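Local atomic coordinates of probable aminotransferase (Pseudomonas aeruginosa, PDB entry 5YKT), a protein that belongs to the class-III aminotransferase family and binds 4'-deoxy-4'-aminopyridoxal-5'-phosphate (PMP) in a pocket beside its large mixed beta-sheet. Residues A[158-163]-A[221-226]; A[225-230]-A[256-261]; A[135-140]-A[328-333]; A[141-146]-A[281-286]. The protein carries 1 engineered substitution. All coordinates share one frame; numbering follows the deposited sequence.

Contact 1: A[158-163]-A[221-226]; sequences KVVVFN and AAVLTE. With PMP (4'-deoxy-4'-aminopyridoxal-5'-phosphate), chain C.
Val160 grips the neighbouring parallel strand of this class-III aminotransferase's central sheet with both its backbone N and its backbone O: N donates to Ala222 O (2.9 Å), and O accepts from Leu224 N (2.9 Å) in an almost straight bond, 174° at the hydrogen. Ala221 N to Lys158 O, 2.7 Å, completes the ladder. The tight part of the contact lies on the face holding Val160 and Val223, where Val160 CB rests on Val223 CG2 at 3.9 Å. With CG anti to its carbonyl carbon (chi1 -64°), Phe162 lays its ring obliquely across the partner strand, CE2 3.8 Å from Val223 CG1 and CD2 3.3 Å from Thr225 OG1. That hydroxyl donates to the O of Glu226, where the strand leads into the PMP pocket. Packing is looser on the other face, where Val159 CG2 stays 4.2 Å from Leu224 CB. Further along the strands draw apart, and a water spans the gap, accepting from Phe162 N and donating to Leu224 O. At the opposite end partly exposed Lys158 carries its amine away to a salt bridge with Asp219. Strands 200-203 and 255-259 flank this pair, while helix 139-154 packs on Val159, Ala222 and Leu224.

Contact 2: A[225-230]-A[256-261]; sequences TEPFMT and LIIDET. With PMP (4'-deoxy-4'-aminopyridoxal-5'-phosphate), chain C.
Thr225, Pro227 and Asp259 carry most of this contact, where the end of strand 220-225 meets strand 255-259 and then turns off into a loop. Thr225 is held by both ends of its backbone, N to Ile257 O and O from Asp259 N, a parallel bridge whose second bond measures 2.9 Å. Its CG2, placed between the backbone N and the carbonyl carbon, lies alongside Ile258 CD1 at 3.9 Å, the two side chains pointing the same way. Pro227 turns its ring toward the partner: CD sits 3.4 Å from Asp259 O and 3.8 Å from Ile258 CG2, and its side chain crosses that of Glu260 at about a right angle, CG nearest Glu260 CD. Asp259 extends its carboxylate into the pocket, CG anti to the backbone N (chi1 -180°). Its OD1 takes two bonds, from Thr261 OG1 on the syn lone pair (2.7 Å) and from Thr261 N nearly along the C-O axis; the latter closes an Asx turn that fixes the carboxylate's rotation. OD2 lies 2.7 Å from PMP N1, in the manner of the aspartate facing the pyridine nitrogen in fold-type I enzymes, and is also held by His167 and Asn143. Nearby, Glu226 receives Thr230 OG1 on the syn lone pair of OE1 (2.6 Å), and a water donates to both Glu226 OE1 and Asp259 O. Strand 281-284 borders strand 255-259 on its other side, helix 139-154 lies against Ile257, and strand 378-382 packs on Phe228 and Thr230.

Contact 3: A[135-140]-A[328-333]; sequences VTTSAT and TLAGNA. With PMP (4'-deoxy-4'-aminopyridoxal-5'-phosphate), chain C; PMP (4'-deoxy-4'-aminopyridoxal-5'-phosphate), chain E.
Val135 and Thr136, ending strand 132-136, and Thr137 just beyond lean on a type II beta turn running from Leu329 to Asn332. The contact between the segments is van der Waals packing. Val135 points CG1 at the turn's backbone, 3.6 Å from Gly331 N, while Ala330 CB fits against Val135 O (3.6 Å) and beside Thr136 CA. Thr137 sets CG2, anti to its carbonyl carbon, 3.8 Å from Ala330 N. Gly331 has the positive phi (71°) of the third turn position. Among polar links, Gln335 ties the segments from outside, donating to Thr136 O and weakly accepting from Gly331 N. Ser138 and Asn332 each N-cap the helix that follows, and Thr136 OG1 donates to Ser138 O from above the carbonyl plane. Bonds to phosphate serve two pockets across the dimer. Thr140, in the first turn of helix 139-154, gives both N and OG1 (2.7 Å) to O2P of PMP in chain C, placing that phosphate at the helix's N-terminal end. Thr328 reaches the PMP bound mainly by the second subunit, its N donating to O3P at 2.9 Å and its OG1 to the same O3P at 2.8 Å.

Contact 4: A[141-146]-A[281-286]; sequences DANRFV and FFVLGA. Engineered in segment 281-286: Ala286 (natural residue Lys).
Helix 141-146 runs nearly antiparallel to strand 281-284, at 158° with the axes 8.7 Å apart at closest approach; Ala142 and Val146, one turn apart, both face the strand. Val146 meets Phe281 in a CH-pi contact: CG1, anti to the backbone N (chi1 170°), sits over one face of the ring, 3.8 Å from its centroid and 22° off the normal. The two side chains slide past each other in opposite directions. Val283 comes in one turn back along the helix, its CG1 3.7 Å from Ala142 CB. Its CG2 lies 3.4 Å from Asn143 OD1, a buried oxygen without a polar partner in the model; the amide's ND2 donates to His167 O as well as to Asp259, in the wall of the PMP pocket. Away from the strand, Arg144 grips Asp141 side-on, NE and NH2 (2.9 Å) both bonding to OD1 from the same face of the carboxylate, while Phe145 CE1 lies over one face of the guanidinium, toward its rim. NH2 also reaches Ser169 of the second subunit. Ala286, an engineered residue where the natural sequence has lysine, follows the strand and packs on Leu329 of that subunit. Helix 139-154 lies along strand 281-284 on one face of the large sheet, with Trp297 of strand 295-299 touching Ala142, Val146 and Phe281, and Ile257 of strand 255-259 touching Val146, Phe281 and Val283.

All four contacts reach one seven-stranded mixed sheet. Contacts 1 and 2, centres about 10 Å apart, share Thr225 and Glu226 and join consecutive parallel strands; contacts 2 and 4 also have centres about 10 Å apart, strand 281-284 continuing the sheet beside 255-259. Contact 3 begins on strand 132-136, outermost in this chain's sheet, and shares helix 139-154 with contact 4, their centres about 10 Å apart, whereas contacts 3 and 1 have centres about 23 Å apart. Along the chain contacts 1, 2 and 4 are nested inside the loop closed by contact 3. Residues distant in sequence therefore gather round one PMP, and contact 3 extends to the second subunit's site.

Contact 1: A[158-163]-A[221-226]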
# COMPACT_ATOMS: atom_id res chain seq x y z
N LYS A 158 6.01 -10.04 -20.76
CA LYS A 158 5.02 -8.99 -21.08
C LYS A 158 3.66 -9.22 -20.44
O LYS A 158 3.24 -10.35 -20.20
CB LYS A 158 4.89 -8.81 -22.58
CG LYS A 158 6.23 -8.44 -23.22
CD LYS A 158 6.06 -7.88 -24.59
CE LYS A 158 7.37 -7.43 -25.22
NZ LYS A 158 8.30 -8.52 -25.54
N VAL A 159 2.97 -8.12 -20.17
CA VAL A 159 1.59 -8.14 -19.71
C VAL A 159 0.76 -7.47 -20.79
O VAL A 159 1.18 -6.46 -21.36
CB VAL A 159 1.40 -7.41 -18.34
CG1 VAL A 159 1.88 -5.96 -18.36
CG2 VAL A 159 -0.05 -7.43 -17.90
N VAL A 160 -0.42 -8.03 -21.07
CA VAL A 160 -1.44 -7.37 -21.88
C VAL A 160 -2.37 -6.58 -20.97
O VAL A 160 -2.90 -7.12 -20.00
CB VAL A 160 -2.26 -8.37 -22.73
CG1 VAL A 160 -3.51 -7.71 -23.29
CG2 VAL A 160 -1.39 -8.91 -23.87
N VAL A 161 -2.57 -5.31 -21.32
CA VAL A 161 -3.59 -4.47 -20.70
C VAL A 161 -4.40 -3.84 -21.84
O VAL A 161 -3.99 -3.90 -23.00
CB VAL A 161 -3.01 -3.39 -19.77
CG1 VAL A 161 -2.26 -4.05 -18.62
CG2 VAL A 161 -2.07 -2.43 -20.49
N PHE A 162 -5.51 -3.23 -21.47
CA PHE A 162 -6.41 -2.65 -22.44
C PHE A 162 -6.31 -1.14 -22.43
O PHE A 162 -6.02 -0.52 -21.39
CB PHE A 162 -7.85 -3.16 -22.21
CG PHE A 162 -7.99 -4.64 -22.41
CD1 PHE A 162 -8.06 -5.15 -23.68
CD2 PHE A 162 -7.96 -5.53 -21.35
CE1 PHE A 162 -8.15 -6.51 -23.91
CE2 PHE A 162 -8.06 -6.90 -21.58
CZ PHE A 162 -8.18 -7.38 -22.87
N ASN A 163 -6.52 -0.53 -23.59
CA ASN A 163 -6.42 0.92 -23.71
C ASN A 163 -7.44 1.60 -22.79
O ASN A 163 -8.60 1.19 -22.72
CB ASN A 163 -6.63 1.35 -25.16
CG ASN A 163 -6.23 2.78 -25.42
OD1 ASN A 163 -5.27 3.29 -24.83
ND2 ASN A 163 -6.91 3.42 -26.36
N ALA A 221 2.90 -13.07 -20.21
CA ALA A 221 2.70 -13.77 -18.95
C ALA A 221 1.25 -13.74 -18.48
O ALA A 221 0.77 -14.70 -17.88
CB ALA A 221 3.61 -13.17 -17.92
N ALA A 222 0.55 -12.63 -18.73
CA ALA A 222 -0.80 -12.47 -18.22
C ALA A 222 -1.55 -11.38 -18.98
O ALA A 222 -0.93 -10.47 -19.55
CB ALA A 222 -0.75 -12.10 -16.75
N VAL A 223 -2.88 -11.52 -18.98
CA VAL A 223 -3.78 -10.45 -19.36
C VAL A 223 -4.39 -9.91 -18.07
O VAL A 223 -4.94 -10.69 -17.26
CB VAL A 223 -4.92 -10.97 -20.28
CG1 VAL A 223 -5.93 -9.85 -20.54
CG2 VAL A 223 -4.36 -11.50 -21.60
N LEU A 224 -4.29 -8.60 -17.87
CA LEU A 224 -4.85 -7.95 -16.69
C LEU A 224 -6.00 -7.07 -17.16
O LEU A 224 -5.81 -6.25 -18.04
CB LEU A 224 -3.79 -7.09 -16.00
CG LEU A 224 -4.25 -6.17 -14.85
CD1 LEU A 224 -4.89 -6.98 -13.73
CD2 LEU A 224 -3.08 -5.38 -14.28
N THR A 225 -7.18 -7.22 -16.55
CA THR A 225 -8.34 -6.44 -16.98
C THR A 225 -9.44 -6.39 -15.94
O THR A 225 -9.63 -7.34 -15.17
CB THR A 225 -8.94 -7.03 -18.28
OG1 THR A 225 -9.96 -6.16 -18.79
CG2 THR A 225 -9.51 -8.46 -18.09
N GLU A 226 -10.19 -5.29 -15.93
CA GLU A 226 -11.51 -5.33 -15.31
C GLU A 226 -12.42 -6.16 -16.22
O GLU A 226 -12.21 -6.17 -17.43
CB GLU A 226 -12.10 -3.94 -15.20
CG GLU A 226 -11.37 -2.98 -14.29
CD GLU A 226 -12.15 -1.70 -14.16
OE1 GLU A 226 -12.99 -1.63 -13.24
OE2 GLU A 226 -11.98 -0.79 -15.02
N1 PMP C . -7.99 -1.49 -9.96
C2 PMP C . -9.04 -0.74 -10.36
C2A PMP C . -10.05 -1.27 -11.34
C3 PMP C . -9.21 0.60 -9.80
O3 PMP C . -10.24 1.40 -10.17
C4 PMP C . -8.23 1.12 -8.84
C4A PMP C . -8.42 2.50 -8.27
N4A PMP C . -9.76 2.63 -7.73
C5 PMP C . -7.13 0.21 -8.48
C6 PMP C . -7.07 -1.05 -9.08
C5A PMP C . -6.05 0.65 -7.53
O4P PMP C . -6.55 0.80 -6.21
P PMP C . -5.64 1.63 -5.18
O1P PMP C . -5.62 3.05 -5.63
O2P PMP C . -4.30 0.92 -5.23
O3P PMP C . -6.37 1.47 -3.88
O HOH W 1 -6.45 -3.71 -18.69

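Contact 2: A[225-230]-A[256-261]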
# COMPACT_ATOMS: atom_id res chain seq x y z
N THR A 225 -7.18 -7.22 -16.55
CA THR A 225 -8.34 -6.44 -16.98
C THR A 225 -9.44 -6.39 -15.94
O THR A 225 -9.63 -7.34 -15.17
CB THR A 225 -8.94 -7.03 -18.28
OG1 THR A 225 -9.96 -6.16 -18.79
CG2 THR A 225 -9.51 -8.46 -18.09
N GLU A 226 -10.19 -5.29 -15.93
CA GLU A 226 -11.51 -5.33 -15.31
C GLU A 226 -12.42 -6.16 -16.22
O GLU A 226 -12.21 -6.17 -17.43
CB GLU A 226 -12.10 -3.94 -15.20
CG GLU A 226 -11.37 -2.98 -14.29
CD GLU A 226 -12.15 -1.70 -14.16
OE1 GLU A 226 -12.99 -1.63 -13.24
OE2 GLU A 226 -11.98 -0.79 -15.02
N PRO A 227 -13.42 -6.84 -15.66
CA PRO A 227 -14.36 -7.58 -16.52
C PRO A 227 -15.36 -6.68 -17.26
O PRO A 227 -16.02 -7.12 -18.22
CB PRO A 227 -15.07 -8.49 -15.54
CG PRO A 227 -15.04 -7.74 -14.23
CD PRO A 227 -13.76 -6.95 -14.22
N PHE A 228 -15.45 -5.43 -16.82
CA PHE A 228 -16.33 -4.42 -17.35
C PHE A 228 -15.54 -3.16 -17.03
O PHE A 228 -15.22 -2.93 -15.85
CB PHE A 228 -17.64 -4.54 -16.56
CG PHE A 228 -18.77 -3.69 -17.06
CD1 PHE A 228 -18.77 -2.32 -16.86
CD2 PHE A 228 -19.90 -4.29 -17.61
CE1 PHE A 228 -19.84 -1.56 -17.29
CE2 PHE A 228 -20.98 -3.52 -18.03
CZ PHE A 228 -20.95 -2.16 -17.86
N MET A 229 -15.13 -2.37 -18.04
CA MET A 229 -14.23 -1.25 -17.74
C MET A 229 -15.00 -0.14 -17.05
O MET A 229 -16.13 0.14 -17.45
CB MET A 229 -13.53 -0.72 -18.98
CG MET A 229 -12.77 -1.80 -19.74
SD MET A 229 -11.89 -1.16 -21.19
CE MET A 229 -10.53 -0.25 -20.42
N THR A 230 -14.42 0.45 -16.02
CA THR A 230 -15.07 1.48 -15.22
C THR A 230 -14.25 2.75 -15.05
O THR A 230 -14.73 3.68 -14.40
CB THR A 230 -15.45 0.96 -13.82
OG1 THR A 230 -14.24 0.68 -13.09
CG2 THR A 230 -16.32 -0.27 -13.92
N LEU A 256 -5.18 -15.26 -16.84
CA LEU A 256 -6.23 -14.26 -16.91
C LEU A 256 -6.48 -13.68 -15.51
O LEU A 256 -7.00 -14.40 -14.63
CB LEU A 256 -7.50 -14.88 -17.48
CG LEU A 256 -8.74 -14.00 -17.53
CD1 LEU A 256 -8.48 -12.76 -18.38
CD2 LEU A 256 -9.95 -14.77 -18.03
N ILE A 257 -6.15 -12.40 -15.33
CA ILE A 257 -6.28 -11.70 -14.05
C ILE A 257 -7.48 -10.77 -14.17
O ILE A 257 -7.48 -9.83 -14.99
CB ILE A 257 -5.05 -10.86 -13.69
CG1 ILE A 257 -3.74 -11.67 -13.79
CG2 ILE A 257 -5.21 -10.27 -12.29
CD1 ILE A 257 -2.52 -10.79 -13.92
N ILE A 258 -8.49 -11.01 -13.33
CA ILE A 258 -9.72 -10.20 -13.33
C ILE A 258 -9.68 -9.28 -12.10
O ILE A 258 -9.70 -9.74 -10.96
CB ILE A 258 -10.96 -11.09 -13.34
CG1 ILE A 258 -10.99 -11.98 -14.61
CG2 ILE A 258 -12.22 -10.27 -13.22
CD1 ILE A 258 -11.14 -11.22 -15.89
N ASP A 259 -9.68 -7.97 -12.36
CA ASP A 259 -9.59 -6.94 -11.32
C ASP A 259 -10.99 -6.39 -11.05
O ASP A 259 -11.57 -5.68 -11.91
CB ASP A 259 -8.64 -5.85 -11.81
CG ASP A 259 -8.45 -4.72 -10.82
OD1 ASP A 259 -9.15 -4.64 -9.78
OD2 ASP A 259 -7.57 -3.86 -11.10
N GLU A 260 -11.53 -6.73 -9.88
CA GLU A 260 -12.90 -6.39 -9.49
C GLU A 260 -12.98 -5.27 -8.46
O GLU A 260 -14.01 -5.10 -7.80
CB GLU A 260 -13.62 -7.65 -9.00
CG GLU A 260 -13.82 -8.66 -10.12
CD GLU A 260 -15.27 -9.05 -10.35
OE1 GLU A 260 -16.16 -8.19 -10.19
OE2 GLU A 260 -15.49 -10.21 -10.74
N THR A 261 -11.93 -4.48 -8.37
CA THR A 261 -11.87 -3.36 -7.44
C THR A 261 -13.10 -2.45 -7.53
O THR A 261 -13.58 -1.99 -6.49
CB THR A 261 -10.56 -2.59 -7.65
OG1 THR A 261 -9.47 -3.47 -7.32
CG2 THR A 261 -10.46 -1.34 -6.77
N1 PMP C . -7.99 -1.49 -9.96
C2 PMP C . -9.04 -0.74 -10.36
C2A PMP C . -10.05 -1.27 -11.34
C3 PMP C . -9.21 0.60 -9.80
O3 PMP C . -10.24 1.40 -10.17
C4 PMP C . -8.23 1.12 -8.84
C4A PMP C . -8.42 2.50 -8.27
N4A PMP C . -9.76 2.63 -7.73
C5 PMP C . -7.13 0.21 -8.48
C6 PMP C . -7.07 -1.05 -9.08
C5A PMP C . -6.05 0.65 -7.53
O4P PMP C . -6.55 0.80 -6.21
P PMP C . -5.64 1.63 -5.18
O1P PMP C . -5.62 3.05 -5.63
O2P PMP C . -4.30 0.92 -5.23
O3P PMP C . -6.37 1.47 -3.88
O HOH W 2 -13.09 -3.44 -11.28

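Contact 3: A[135-140]-A[328-333]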
# COMPACT_ATOMS: atom_id res chain seq x y z
N VAL A 135 -3.19 -11.37 1.11
CA VAL A 135 -3.63 -10.01 1.42
C VAL A 135 -2.50 -9.03 1.15
O VAL A 135 -1.33 -9.32 1.44
CB VAL A 135 -4.05 -9.90 2.90
CG1 VAL A 135 -4.55 -8.51 3.23
CG2 VAL A 135 -5.12 -10.92 3.22
N THR A 136 -2.84 -7.84 0.63
CA THR A 136 -1.89 -6.74 0.45
C THR A 136 -2.44 -5.46 1.10
O THR A 136 -3.52 -5.48 1.68
CB THR A 136 -1.61 -6.45 -1.04
OG1 THR A 136 -2.81 -5.93 -1.62
CG2 THR A 136 -1.19 -7.71 -1.76
N THR A 137 -1.70 -4.35 0.99
CA THR A 137 -2.20 -3.08 1.51
C THR A 137 -2.89 -2.21 0.46
O THR A 137 -3.34 -1.12 0.79
CB THR A 137 -1.10 -2.29 2.23
OG1 THR A 137 0.01 -2.08 1.35
CG2 THR A 137 -0.61 -3.04 3.47
N SER A 138 -2.99 -2.69 -0.78
CA SER A 138 -3.71 -1.96 -1.82
C SER A 138 -3.98 -2.83 -3.04
O SER A 138 -3.25 -3.79 -3.31
CB SER A 138 -2.92 -0.74 -2.29
OG SER A 138 -1.77 -1.13 -3.02
N ALA A 139 -5.00 -2.46 -3.80
CA ALA A 139 -5.27 -3.15 -5.06
C ALA A 139 -4.11 -3.00 -6.03
O ALA A 139 -3.79 -3.94 -6.76
CB ALA A 139 -6.56 -2.64 -5.69
N THR A 140 -3.46 -1.83 -6.05
CA THR A 140 -2.25 -1.66 -6.86
C THR A 140 -1.25 -2.76 -6.56
O THR A 140 -0.72 -3.42 -7.48
CB THR A 140 -1.58 -0.30 -6.63
OG1 THR A 140 -2.42 0.77 -7.14
CG2 THR A 140 -0.22 -0.25 -7.27
N THR A 328 5.13 -5.00 4.94
CA THR A 328 5.25 -5.17 6.39
C THR A 328 3.91 -5.22 7.13
O THR A 328 3.75 -5.98 8.08
CB THR A 328 6.18 -4.09 6.96
OG1 THR A 328 7.43 -4.17 6.27
CG2 THR A 328 6.43 -4.28 8.45
N LEU A 329 2.94 -4.43 6.67
CA LEU A 329 1.63 -4.38 7.30
C LEU A 329 0.57 -5.15 6.50
O LEU A 329 -0.61 -5.13 6.86
CB LEU A 329 1.17 -2.95 7.57
CG LEU A 329 1.70 -2.36 8.87
CD1 LEU A 329 3.17 -2.03 8.78
CD2 LEU A 329 0.88 -1.14 9.27
N ALA A 330 0.98 -5.85 5.45
CA ALA A 330 0.06 -6.65 4.66
C ALA A 330 -0.45 -7.85 5.46
O ALA A 330 0.33 -8.56 6.10
CB ALA A 330 0.73 -7.13 3.37
N GLY A 331 -1.75 -8.09 5.40
CA GLY A 331 -2.33 -9.24 6.09
C GLY A 331 -2.36 -9.12 7.58
O GLY A 331 -2.31 -10.12 8.29
N ASN A 332 -2.46 -7.89 8.08
CA ASN A 332 -2.43 -7.67 9.51
C ASN A 332 -3.77 -7.90 10.19
O ASN A 332 -4.84 -8.01 9.55
CB ASN A 332 -1.75 -6.34 9.86
CG ASN A 332 -2.61 -5.11 9.69
OD1 ASN A 332 -3.84 -5.14 9.72
ND2 ASN A 332 -1.93 -3.97 9.62
N ALA A 333 -3.70 -8.04 11.51
CA ALA A 333 -4.87 -8.39 12.31
C ALA A 333 -6.01 -7.42 12.12
O ALA A 333 -7.18 -7.82 12.09
CB ALA A 333 -4.49 -8.48 13.78
N1 PMP C . -7.99 -1.49 -9.96
C2 PMP C . -9.04 -0.74 -10.36
C2A PMP C . -10.05 -1.27 -11.34
C3 PMP C . -9.21 0.60 -9.80
O3 PMP C . -10.24 1.40 -10.17
C4 PMP C . -8.23 1.12 -8.84
C4A PMP C . -8.42 2.50 -8.27
N4A PMP C . -9.76 2.63 -7.73
C5 PMP C . -7.13 0.21 -8.48
C6 PMP C . -7.07 -1.05 -9.08
C5A PMP C . -6.05 0.65 -7.53
O4P PMP C . -6.55 0.80 -6.21
P PMP C . -5.64 1.63 -5.18
O1P PMP C . -5.62 3.05 -5.63
O2P PMP C . -4.30 0.92 -5.23
O3P PMP C . -6.37 1.47 -3.88
N1 PMP E . 12.19 1.02 3.96
C2 PMP E . 12.84 0.33 4.91
C2A PMP E . 14.15 0.84 5.46
C3 PMP E . 12.25 -0.91 5.42
O3 PMP E . 12.87 -1.65 6.39
C4 PMP E . 10.97 -1.37 4.87
C4A PMP E . 10.38 -2.65 5.38
N4A PMP E . 10.09 -2.45 6.78
C5 PMP E . 10.36 -0.53 3.82
C6 PMP E . 11.02 0.63 3.42
C5A PMP E . 9.05 -0.93 3.17
O4P PMP E . 8.01 -0.92 4.13
P PMP E . 6.63 -1.65 3.71
O1P PMP E . 6.25 -1.08 2.36
O2P PMP E . 5.71 -1.26 4.83
O3P PMP E . 6.93 -3.12 3.69

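Contact 4: A[141-146]-A[281-286]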
# COMPACT_ATOMS: atom_id res chain seq x y z
N ASP A 141 -0.98 -2.96 -5.27
CA ASP A 141 0.01 -3.96 -4.89
C ASP A 141 -0.43 -5.37 -5.23
O ASP A 141 0.39 -6.18 -5.66
CB ASP A 141 0.33 -3.86 -3.40
CG ASP A 141 1.20 -2.70 -3.07
OD1 ASP A 141 1.64 -1.94 -3.98
OD2 ASP A 141 1.46 -2.54 -1.87
N ALA A 142 -1.72 -5.67 -5.06
CA ALA A 142 -2.20 -6.99 -5.49
C ALA A 142 -1.89 -7.20 -6.97
O ALA A 142 -1.36 -8.24 -7.37
CB ALA A 142 -3.69 -7.16 -5.21
N ASN A 143 -2.21 -6.21 -7.80
CA ASN A 143 -1.90 -6.31 -9.23
C ASN A 143 -0.39 -6.46 -9.49
O ASN A 143 0.01 -7.34 -10.27
CB ASN A 143 -2.50 -5.11 -9.98
CG ASN A 143 -3.99 -5.22 -10.16
OD1 ASN A 143 -4.54 -6.33 -10.30
ND2 ASN A 143 -4.68 -4.06 -10.17
N ARG A 144 0.43 -5.63 -8.84
CA ARG A 144 1.89 -5.71 -9.03
C ARG A 144 2.43 -7.09 -8.68
O ARG A 144 3.27 -7.64 -9.39
CB ARG A 144 2.64 -4.69 -8.15
CG ARG A 144 2.36 -3.25 -8.48
CD ARG A 144 3.38 -2.31 -7.88
NE ARG A 144 3.46 -2.27 -6.43
CZ ARG A 144 4.56 -2.53 -5.70
NH1 ARG A 144 5.67 -2.98 -6.27
NH2 ARG A 144 4.53 -2.33 -4.38
N PHE A 145 1.96 -7.62 -7.56
CA PHE A 145 2.50 -8.88 -7.04
C PHE A 145 2.03 -10.06 -7.86
O PHE A 145 2.81 -10.98 -8.15
CB PHE A 145 2.13 -9.06 -5.57
CG PHE A 145 2.65 -7.96 -4.64
CD1 PHE A 145 3.65 -7.05 -5.01
CD2 PHE A 145 2.14 -7.87 -3.36
CE1 PHE A 145 4.10 -6.08 -4.12
CE2 PHE A 145 2.58 -6.90 -2.47
CZ PHE A 145 3.57 -6.00 -2.86
N VAL A 146 0.77 -10.05 -8.30
CA VAL A 146 0.28 -11.08 -9.20
C VAL A 146 1.07 -11.07 -10.50
O VAL A 146 1.45 -12.14 -10.99
CB VAL A 146 -1.23 -10.94 -9.45
CG1 VAL A 146 -1.70 -11.87 -10.57
CG2 VAL A 146 -2.01 -11.27 -8.19
N PHE A 281 -6.63 -15.54 -11.77
CA PHE A 281 -6.37 -14.70 -10.61
C PHE A 281 -7.51 -13.70 -10.48
O PHE A 281 -8.06 -13.26 -11.48
CB PHE A 281 -5.07 -13.92 -10.75
CG PHE A 281 -3.84 -14.78 -10.79
CD1 PHE A 281 -3.37 -15.29 -11.98
CD2 PHE A 281 -3.11 -15.00 -9.62
CE1 PHE A 281 -2.21 -16.06 -12.00
CE2 PHE A 281 -1.93 -15.76 -9.65
CZ PHE A 281 -1.51 -16.29 -10.84
N PHE A 282 -7.82 -13.33 -9.25
CA PHE A 282 -8.92 -12.43 -8.93
C PHE A 282 -8.40 -11.40 -7.95
O PHE A 282 -7.83 -11.77 -6.95
CB PHE A 282 -10.05 -13.24 -8.31
CG PHE A 282 -11.25 -12.44 -7.92
CD1 PHE A 282 -11.34 -11.86 -6.65
CD2 PHE A 282 -12.36 -12.38 -8.76
CE1 PHE A 282 -12.47 -11.15 -6.28
CE2 PHE A 282 -13.50 -11.70 -8.36
CZ PHE A 282 -13.55 -11.09 -7.13
N VAL A 283 -8.59 -10.11 -8.25
CA VAL A 283 -8.07 -9.01 -7.42
C VAL A 283 -9.24 -8.17 -6.90
O VAL A 283 -10.12 -7.80 -7.67
CB VAL A 283 -7.07 -8.14 -8.20
CG1 VAL A 283 -6.70 -6.87 -7.42
CG2 VAL A 283 -5.82 -8.94 -8.52
N LEU A 284 -9.24 -7.86 -5.61
CA LEU A 284 -10.26 -7.00 -5.03
C LEU A 284 -9.64 -6.05 -4.03
O LEU A 284 -8.99 -6.48 -3.10
CB LEU A 284 -11.33 -7.86 -4.37
CG LEU A 284 -12.48 -7.14 -3.69
CD1 LEU A 284 -13.20 -6.17 -4.62
CD2 LEU A 284 -13.45 -8.18 -3.14
N GLY A 285 -9.91 -4.75 -4.17
CA GLY A 285 -9.36 -3.70 -3.31
C GLY A 285 -10.05 -3.38 -1.99
O GLY A 285 -10.71 -4.22 -1.37
N ALA A 286 -9.88 -2.14 -1.53
CA ALA A 286 -10.06 -1.83 -0.10
C ALA A 286 -11.48 -1.64 0.39
O ALA A 286 -11.67 -1.54 1.60
CB ALA A 286 -9.22 -0.61 0.27